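Local coordinates for protein putative glutathionylspermidine synthase (Methylobacillus flagellatus, PDB 3N6X) that is of unproven function but, as a circularly permuted ATP-grasp protein, probably acts as an ATP-dependent ligase resembling glutathionylspermidine synthase, at residues R94-L98 against V159-L164; N99-H103 against G139-H143; D156-L160 against L341-P345. All coordinates share one frame. Residues are numbered along the deposited sequence.

Interaction 1 (R94-L98 against V159-L164); sequences RVKAL and VLEDNL
Residues 94-98 form one turn of helix 81-105, with a backbone hydrogen bond from Leu98 N to Arg94 O (3.0 Å). The axis of this turn passes 11.2 Å from that of strand 159-163 at a signed crossing angle of -55°. Arg94 begins the contact: chi1 to chi3 are t, so an extended chain carries the guanidinium to the strand. There it meets Asp162 (chi1 m) in a bidentate salt bridge, with Arg94 NE to Asp162 OD1 at 2.6 Å and Arg94 NH2 to Asp162 OD2 at 2.9 Å (angles 158° and 160°). Val159 CG1 covers one guanidinium face, 3.5 Å from Arg94 NE. One turn on, Leu98 (m, t) sets CD1 3.7 Å from Asp162 OD1 and CD2 4.2 Å from Leu164 CD1; Leu98 CA and Leu164 CA are 9.1 Å apart. This is helix-on-sheet packing with a buried ion pair. Val159, Asp162 and Leu164 point toward the helix; Leu160 (phi/psi -78/-37) leaves the extended region between Val159 (-85/115) and Glu161 (-165/153), consistent with Val159 and Asp162 facing the same side. Val95 packs on Ala145 of strand 144-151 and Val433 of strand 423-435, while helix 327-335 covers Ala97 and Leu98 through Ile331, Val327 and Met330.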
loop_
_atom_site.group_PDB
_atom_site.type_symbol
_atom_site.label_atom_id
_atom_site.label_comp_id
_atom_site.label_asym_id
_atom_site.label_seq_id
_atom_site.Cartn_x
_atom_site.Cartn_y
_atom_site.Cartn_z
ATOM N N ARG A 94 12.295 -4.404 -5.480
ATOM C CA ARG A 94 11.052 -5.035 -5.894
ATOM C C ARG A 94 10.281 -4.153 -6.866
ATOM O O ARG A 94 9.842 -4.631 -7.910
ATOM C CB ARG A 94 10.196 -5.365 -4.663
ATOM C CG ARG A 94 9.002 -6.247 -4.982
ATOM C CD ARG A 94 8.202 -6.590 -3.741
ATOM N NE ARG A 94 7.028 -7.404 -4.071
ATOM C CZ ARG A 94 6.977 -8.729 -3.954
ATOM N NH1 ARG A 94 8.031 -9.405 -3.506
ATOM N NH2 ARG A 94 5.873 -9.386 -4.276
ATOM N N VAL A 95 10.150 -2.860 -6.546
ATOM C CA VAL A 95 9.432 -1.901 -7.382
ATOM C C VAL A 95 10.156 -1.641 -8.704
ATOM O O VAL A 95 9.495 -1.561 -9.741
ATOM C CB VAL A 95 9.066 -0.616 -6.589
ATOM C CG1 VAL A 95 8.548 0.497 -7.511
ATOM C CG2 VAL A 95 8.041 -0.940 -5.513
ATOM N N LYS A 96 11.514 -1.643 -8.704
ATOM C CA LYS A 96 12.253 -1.501 -9.976
ATOM C C LYS A 96 11.948 -2.663 -10.905
ATOM O O LYS A 96 11.665 -2.443 -12.073
ATOM C CB LYS A 96 13.768 -1.373 -9.755
ATOM C CG LYS A 96 14.194 0.014 -9.277
ATOM C CD LYS A 96 15.672 0.032 -8.872
ATOM C CE LYS A 96 16.216 1.438 -8.744
ATOM N NZ LYS A 96 17.615 1.439 -8.233
ATOM N N ALA A 97 11.939 -3.888 -10.374
ATOM C CA ALA A 97 11.653 -5.101 -11.161
ATOM C C ALA A 97 10.196 -5.110 -11.659
ATOM O O ALA A 97 9.948 -5.490 -12.795
ATOM C CB ALA A 97 11.933 -6.343 -10.331
ATOM N N LEU A 98 9.252 -4.616 -10.832
ATOM C CA LEU A 98 7.834 -4.515 -11.204
ATOM C C LEU A 98 7.623 -3.528 -12.366
ATOM O O LEU A 98 6.885 -3.844 -13.305
ATOM C CB LEU A 98 6.968 -4.139 -9.989
ATOM C CG LEU A 98 6.657 -5.304 -9.005
ATOM C CD1 LEU A 98 6.174 -4.772 -7.655
ATOM C CD2 LEU A 98 5.605 -6.267 -9.588
ATOM N N VAL A 159 6.810 -9.756 1.967
ATOM C CA VAL A 159 5.869 -8.921 1.203
ATOM C C VAL A 159 4.573 -9.711 1.046
ATOM O O VAL A 159 4.578 -10.763 0.421
ATOM C CB VAL A 159 6.423 -8.482 -0.181
ATOM C CG1 VAL A 159 5.375 -7.687 -0.959
ATOM C CG2 VAL A 159 7.717 -7.691 -0.039
ATOM N N LEU A 160 3.479 -9.230 1.632
ATOM C CA LEU A 160 2.183 -9.911 1.510
ATOM C C LEU A 160 1.521 -9.635 0.164
ATOM O O LEU A 160 0.812 -10.496 -0.358
ATOM C CB LEU A 160 1.222 -9.451 2.625
ATOM C CG LEU A 160 1.294 -10.156 3.972
ATOM C CD1 LEU A 160 0.060 -9.862 4.770
ATOM C CD2 LEU A 160 1.415 -11.644 3.813
ATOM N N GLU A 161 1.675 -8.404 -0.350
ATOM C CA GLU A 161 0.958 -7.944 -1.537
ATOM C C GLU A 161 1.593 -6.679 -2.088
ATOM O O GLU A 161 2.146 -5.889 -1.326
ATOM C CB GLU A 161 -0.510 -7.638 -1.137
ATOM C CG GLU A 161 -1.486 -7.511 -2.291
ATOM C CD GLU A 161 -2.931 -7.323 -1.864
ATOM O OE1 GLU A 161 -3.165 -6.916 -0.702
ATOM O OE2 GLU A 161 -3.831 -7.586 -2.696
ATOM N N ASP A 162 1.442 -6.446 -3.407
ATOM C CA ASP A 162 1.888 -5.216 -4.066
ATOM C C ASP A 162 0.641 -4.369 -4.415
ATOM O O ASP A 162 -0.413 -4.936 -4.680
ATOM C CB ASP A 162 2.706 -5.552 -5.336
ATOM C CG ASP A 162 3.953 -6.395 -5.065
ATOM O OD1 ASP A 162 4.882 -5.885 -4.397
ATOM O OD2 ASP A 162 4.009 -7.553 -5.550
ATOM N N ASN A 163 0.744 -3.025 -4.352
ATOM C CA ASN A 163 -0.388 -2.118 -4.670
ATOM C C ASN A 163 0.067 -1.080 -5.675
ATOM O O ASN A 163 0.733 -0.117 -5.297
ATOM C CB ASN A 163 -0.932 -1.439 -3.403
ATOM C CG ASN A 163 -1.346 -2.403 -2.332
ATOM O OD1 ASN A 163 -2.450 -2.960 -2.355
ATOM N ND2 ASN A 163 -0.457 -2.635 -1.374
ATOM N N LEU A 164 -0.268 -1.290 -6.964
ATOM C CA LEU A 164 0.248 -0.481 -8.065
ATOM C C LEU A 164 -0.826 0.254 -8.873
ATOM O O LEU A 164 -0.504 0.848 -9.909
ATOM C CB LEU A 164 1.080 -1.388 -9.026
ATOM C CG LEU A 164 2.051 -2.402 -8.399
ATOM C CD1 LEU A 164 2.536 -3.379 -9.438
ATOM C CD2 LEU A 164 3.231 -1.717 -7.771
#

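Interaction 2 (N99-H103 against G139-H143); sequences NMFLH and GVYAH
Gly139 opens the irregular segment 139-143 with phi/psi of 66/23, a positive phi that favours glycine. Gly139 CA lies 6.4 Å from His103 CA, and a water donates to Gly139 O at 2.7 Å and, weakly, to Asn99 O at 3.2 Å. Val140 (-93/123) points its CB away from the helix; in the next residue, Tyr141 CA is 5.8 Å from Asn99 CA. Here Asn99, with chi1 m, brings its amide oxygen to two successive peptide nitrogens: Tyr141 N to Asn99 OD1 is 2.9 Å at 151°, and Ala142 N to Asn99 OD1 is 2.8 Å at 176°. The compact phi/psi of Tyr141 (-106/-45) is consistent with both NH groups converging on one acceptor. This ties the loop that leads into strand 144-151, part of the mixed sheet in this probable ATP-grasp fold, to helix 81-105. The Tyr141 side chain (chi1 m, chi2 78°) extends along the helix. Leu102 CB sits over its ring, 3.9 Å from the centroid and 22° off the normal, a CH-pi contact, while Leu102 CD1 packs 3.7 Å from Tyr141 CB. Tyr141 CE1 comes within 3.5 Å of His103 N and 3.8 Å of His103 CB. A second water lies 2.9 Å from His103 ND1 and donates a weak, 3.3 Å bond to Tyr141 OH. Ala142 follows (-104/88), with Ala142 CB 3.8 Å from Asn99 OD1.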
loop_
_atom_site.group_PDB
_atom_site.type_symbol
_atom_site.label_atom_id
_atom_site.label_comp_id
_atom_site.label_asym_id
_atom_site.label_seq_id
_atom_site.Cartn_x
_atom_site.Cartn_y
_atom_site.Cartn_z
ATOM N N ASN A 99 8.344 -2.377 -12.345
ATOM C CA ASN A 99 8.301 -1.378 -13.427
ATOM C C ASN A 99 8.977 -1.879 -14.691
ATOM O O ASN A 99 8.508 -1.591 -15.782
ATOM C CB ASN A 99 8.915 -0.037 -12.975
ATOM C CG ASN A 99 7.896 0.885 -12.341
ATOM O OD1 ASN A 99 6.792 1.090 -12.867
ATOM N ND2 ASN A 99 8.212 1.413 -11.169
HETATM N N MSE A 100 10.076 -2.630 -14.552
HETATM C CA MSE A 100 10.757 -3.214 -15.704
HETATM C C MSE A 100 9.920 -4.355 -16.316
HETATM O O MSE A 100 9.871 -4.493 -17.538
HETATM C CB MSE A 100 12.147 -3.688 -15.319
HETATM C CG MSE A 100 13.073 -2.539 -14.988
HETATM SE SE MSE A 100 14.792 -3.136 -14.399
HETATM C CE MSE A 100 15.521 -3.523 -16.159
ATOM N N PHE A 101 9.196 -5.103 -15.464
ATOM C CA PHE A 101 8.268 -6.145 -15.910
ATOM C C PHE A 101 7.152 -5.528 -16.752
ATOM O O PHE A 101 6.863 -6.028 -17.838
ATOM C CB PHE A 101 7.669 -6.905 -14.707
ATOM C CG PHE A 101 6.484 -7.765 -15.077
ATOM C CD1 PHE A 101 6.655 -8.930 -15.825
ATOM C CD2 PHE A 101 5.196 -7.398 -14.708
ATOM C CE1 PHE A 101 5.555 -9.707 -16.202
ATOM C CE2 PHE A 101 4.091 -8.168 -15.094
ATOM C CZ PHE A 101 4.278 -9.327 -15.829
ATOM N N LEU A 102 6.562 -4.403 -16.266
ATOM C CA LEU A 102 5.478 -3.683 -16.957
ATOM C C LEU A 102 5.921 -3.113 -18.308
ATOM O O LEU A 102 5.202 -3.252 -19.285
ATOM C CB LEU A 102 4.853 -2.604 -16.052
ATOM C CG LEU A 102 3.952 -3.166 -14.943
ATOM C CD1 LEU A 102 3.738 -2.140 -13.825
ATOM C CD2 LEU A 102 2.600 -3.663 -15.512
ATOM N N HIS A 103 7.134 -2.565 -18.386
ATOM C CA HIS A 103 7.686 -2.135 -19.663
ATOM C C HIS A 103 7.860 -3.359 -20.590
ATOM O O HIS A 103 7.545 -3.287 -21.776
ATOM C CB HIS A 103 9.032 -1.412 -19.465
ATOM C CG HIS A 103 9.691 -1.056 -20.752
ATOM N ND1 HIS A 103 9.362 0.105 -21.434
ATOM C CD2 HIS A 103 10.565 -1.769 -21.503
ATOM C CE1 HIS A 103 10.069 0.081 -22.554
ATOM N NE2 HIS A 103 10.812 -1.024 -22.641
ATOM N N GLY A 139 9.882 5.288 -18.616
ATOM C CA GLY A 139 9.546 3.876 -18.433
ATOM C C GLY A 139 8.920 3.577 -17.077
ATOM O O GLY A 139 8.969 2.435 -16.596
ATOM N N VAL A 140 8.334 4.604 -16.442
ATOM C CA VAL A 140 7.696 4.459 -15.138
ATOM C C VAL A 140 6.209 4.178 -15.293
ATOM O O VAL A 140 5.493 4.967 -15.907
ATOM C CB VAL A 140 7.972 5.689 -14.220
ATOM C CG1 VAL A 140 7.261 5.546 -12.872
ATOM C CG2 VAL A 140 9.480 5.892 -14.022
ATOM N N TYR A 141 5.741 3.061 -14.724
ATOM C CA TYR A 141 4.322 2.692 -14.770
ATOM C C TYR A 141 3.685 2.913 -13.427
ATOM O O TYR A 141 2.581 3.455 -13.356
ATOM C CB TYR A 141 4.143 1.236 -15.206
ATOM C CG TYR A 141 4.434 1.002 -16.673
ATOM C CD1 TYR A 141 5.749 0.917 -17.141
ATOM C CD2 TYR A 141 3.398 0.849 -17.599
ATOM C CE1 TYR A 141 6.024 0.741 -18.499
ATOM C CE2 TYR A 141 3.665 0.638 -18.960
ATOM C CZ TYR A 141 4.979 0.562 -19.399
ATOM O OH TYR A 141 5.253 0.333 -20.729
ATOM N N ALA A 142 4.374 2.469 -12.349
ATOM C CA ALA A 142 3.902 2.625 -10.987
ATOM C C ALA A 142 4.695 3.739 -10.334
ATOM O O ALA A 142 5.745 3.489 -9.727
ATOM C CB ALA A 142 4.074 1.319 -10.204
ATOM N N HIS A 143 4.211 4.986 -10.499
ATOM C CA HIS A 143 4.821 6.205 -9.928
ATOM C C HIS A 143 4.730 6.131 -8.418
ATOM O O HIS A 143 5.628 6.591 -7.718
ATOM C CB HIS A 143 4.112 7.471 -10.484
ATOM C CG HIS A 143 4.146 7.537 -11.977
ATOM N ND1 HIS A 143 3.334 6.721 -12.754
ATOM C CD2 HIS A 143 4.972 8.232 -12.792
ATOM C CE1 HIS A 143 3.669 6.975 -14.016
ATOM N NE2 HIS A 143 4.650 7.877 -14.090
HETATM O O HOH W 1 10.835 0.485 -16.568
HETATM O O HOH W 2 7.697 2.425 -21.614
#

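Interaction 3 (D156-L160 against L341-P345); sequences DFYVL and LSNVP
Val159, buried and with chi1 t, places CG2 3.8 Å from Leu341 CB, and Phe157 CB touches Leu341 CD2 at 4.1 Å. A second apolar group gathers round Val344 CG2, which lies 3.7 Å from both Tyr158 CB and Leu160 CD2; Val344 has chi1 t, and Leu160 reaches it although its CA-to-CB bond points away. Tyr158 (phi/psi -122/137) pairs with Ser342 (-93/145) in a parallel bridge, CA to CA 5.0 Å, and the one direct hydrogen bond between the segments runs from Val159 N to Ser342 O, 2.9 Å at 159°. The same carbonyl receives a CA-H...O contact, with Tyr158 CA to Ser342 O at 3.3 Å. Strand 157-163 thus carries the short, weakly bonded strand 342-343 on one edge; its other edge pairs antiparallel with strand 144-151, within the mixed sheet of this probable ATP-grasp fold. The parallel register is brief: the CA 157 to 160 and CA 341 to 344 directions differ by 49°, and CA separations widen from 5.3 Å at Val159 and Asn343 to 6.3 Å at Leu160 and Val344. The side chains of Tyr158 and Ser342 share a sheet face, with Tyr158 CD1 3.8 Å from Ser342 CB; the tyrosine ring edge also meets a carbonyl, Tyr158 CD1 to Asn343 O at 3.6 Å. Beyond it, Asn343 ND2 hydrogen-bonds Tyr324 O, Asn343 OD1 accepts from Arg94 NH1, and Ser342 OG hydrogen-bonds a glycerol, probably from the crystallisation liquor.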
loop_
_atom_site.group_PDB
_atom_site.type_symbol
_atom_site.label_atom_id
_atom_site.label_comp_id
_atom_site.label_asym_id
_atom_site.label_seq_id
_atom_site.Cartn_x
_atom_site.Cartn_y
_atom_site.Cartn_z
ATOM N N ASP A 156 13.660 -10.699 9.687
ATOM C CA ASP A 156 12.747 -11.429 8.794
ATOM C C ASP A 156 11.514 -10.600 8.392
ATOM O O ASP A 156 10.684 -10.271 9.243
ATOM C CB ASP A 156 12.329 -12.775 9.413
ATOM C CG ASP A 156 13.498 -13.688 9.738
ATOM O OD1 ASP A 156 14.044 -14.313 8.798
ATOM O OD2 ASP A 156 13.871 -13.773 10.933
ATOM N N PHE A 157 11.401 -10.267 7.088
ATOM C CA PHE A 157 10.280 -9.499 6.541
ATOM C C PHE A 157 9.713 -10.160 5.293
ATOM O O PHE A 157 10.478 -10.593 4.426
ATOM C CB PHE A 157 10.711 -8.061 6.211
ATOM C CG PHE A 157 10.771 -7.143 7.403
ATOM C CD1 PHE A 157 9.642 -6.443 7.819
ATOM C CD2 PHE A 157 11.959 -6.959 8.101
ATOM C CE1 PHE A 157 9.698 -5.589 8.926
ATOM C CE2 PHE A 157 12.014 -6.107 9.210
ATOM C CZ PHE A 157 10.884 -5.425 9.614
ATOM N N TYR A 158 8.372 -10.194 5.171
ATOM C CA TYR A 158 7.690 -10.778 4.012
ATOM C C TYR A 158 6.790 -9.776 3.316
ATOM O O TYR A 158 6.014 -9.086 3.981
ATOM C CB TYR A 158 6.846 -11.988 4.432
ATOM C CG TYR A 158 7.652 -13.165 4.912
ATOM C CD1 TYR A 158 8.075 -14.153 4.026
ATOM C CD2 TYR A 158 7.928 -13.339 6.263
ATOM C CE1 TYR A 158 8.786 -15.266 4.471
ATOM C CE2 TYR A 158 8.664 -14.432 6.715
ATOM C CZ TYR A 158 9.071 -15.407 5.820
ATOM O OH TYR A 158 9.786 -16.489 6.277
ATOM N N VAL A 159 6.810 -9.756 1.967
ATOM C CA VAL A 159 5.869 -8.921 1.203
ATOM C C VAL A 159 4.573 -9.711 1.046
ATOM O O VAL A 159 4.578 -10.763 0.421
ATOM C CB VAL A 159 6.423 -8.482 -0.181
ATOM C CG1 VAL A 159 5.375 -7.687 -0.959
ATOM C CG2 VAL A 159 7.717 -7.691 -0.039
ATOM N N LEU A 160 3.479 -9.230 1.632
ATOM C CA LEU A 160 2.183 -9.911 1.510
ATOM C C LEU A 160 1.521 -9.635 0.164
ATOM O O LEU A 160 0.812 -10.496 -0.358
ATOM C CB LEU A 160 1.222 -9.451 2.625
ATOM C CG LEU A 160 1.294 -10.156 3.972
ATOM C CD1 LEU A 160 0.060 -9.862 4.770
ATOM C CD2 LEU A 160 1.415 -11.644 3.813
ATOM N N LEU A 341 13.653 -8.986 -0.197
ATOM C CA LEU A 341 12.428 -9.306 0.556
ATOM C C LEU A 341 11.769 -10.557 -0.005
ATOM O O LEU A 341 11.736 -10.744 -1.221
ATOM C CB LEU A 341 11.436 -8.127 0.521
ATOM C CG LEU A 341 11.938 -6.788 1.071
ATOM C CD1 LEU A 341 10.915 -5.683 0.813
ATOM C CD2 LEU A 341 12.268 -6.882 2.564
ATOM N N SER A 342 11.229 -11.399 0.865
ATOM C CA SER A 342 10.627 -12.653 0.422
ATOM C C SER A 342 9.160 -12.540 0.183
ATOM O O SER A 342 8.451 -11.892 0.951
ATOM C CB SER A 342 10.881 -13.768 1.434
ATOM O OG SER A 342 12.208 -14.251 1.339
ATOM N N ASN A 343 8.682 -13.276 -0.825
ATOM C CA ASN A 343 7.274 -13.478 -1.082
ATOM C C ASN A 343 6.755 -14.474 -0.037
ATOM O O ASN A 343 7.545 -15.162 0.620
ATOM C CB ASN A 343 7.083 -14.085 -2.475
ATOM C CG ASN A 343 6.581 -13.128 -3.526
ATOM O OD1 ASN A 343 6.795 -11.912 -3.467
ATOM N ND2 ASN A 343 5.936 -13.671 -4.543
ATOM N N VAL A 344 5.450 -14.571 0.094
ATOM C CA VAL A 344 4.827 -15.558 0.964
ATOM C C VAL A 344 4.310 -16.675 0.033
ATOM O O VAL A 344 3.699 -16.346 -0.983
ATOM C CB VAL A 344 3.664 -14.910 1.789
ATOM C CG1 VAL A 344 2.925 -15.948 2.633
ATOM C CG2 VAL A 344 4.183 -13.782 2.665
ATOM N N PRO A 345 4.558 -17.991 0.314
ATOM C CA PRO A 345 3.973 -19.038 -0.553
ATOM C C PRO A 345 2.460 -18.845 -0.627
ATOM O O PRO A 345 1.811 -18.639 0.409
ATOM C CB PRO A 345 4.365 -20.345 0.149
ATOM C CG PRO A 345 5.542 -19.980 1.000
ATOM C CD PRO A 345 5.283 -18.585 1.455
#

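Overall arrangement
Helix 81-105 supplies the first segments of interactions 1 and 2, consecutive along it, whereas strand 157-163 carries one side of interactions 1 and 3, which share Val159 and Leu160. Interaction 1 therefore lies between the others: its centre is about 11 Å from each of theirs, while those two are about 21 Å apart and their nearest atoms about 12 Å. The junctions differ in kind. Leu164 CD2 packs 4.0 Å from Ala142 CB, joining interactions 1 and 2, and Arg94 NH1 reaches Asn343 OD1 at 2.8 Å, a probable hydrogen bond joining 1 and 3. A sulfate about 5 Å from the Leu164 side chain probably comes from the crystallisation liquor, so it cannot by itself locate an active site.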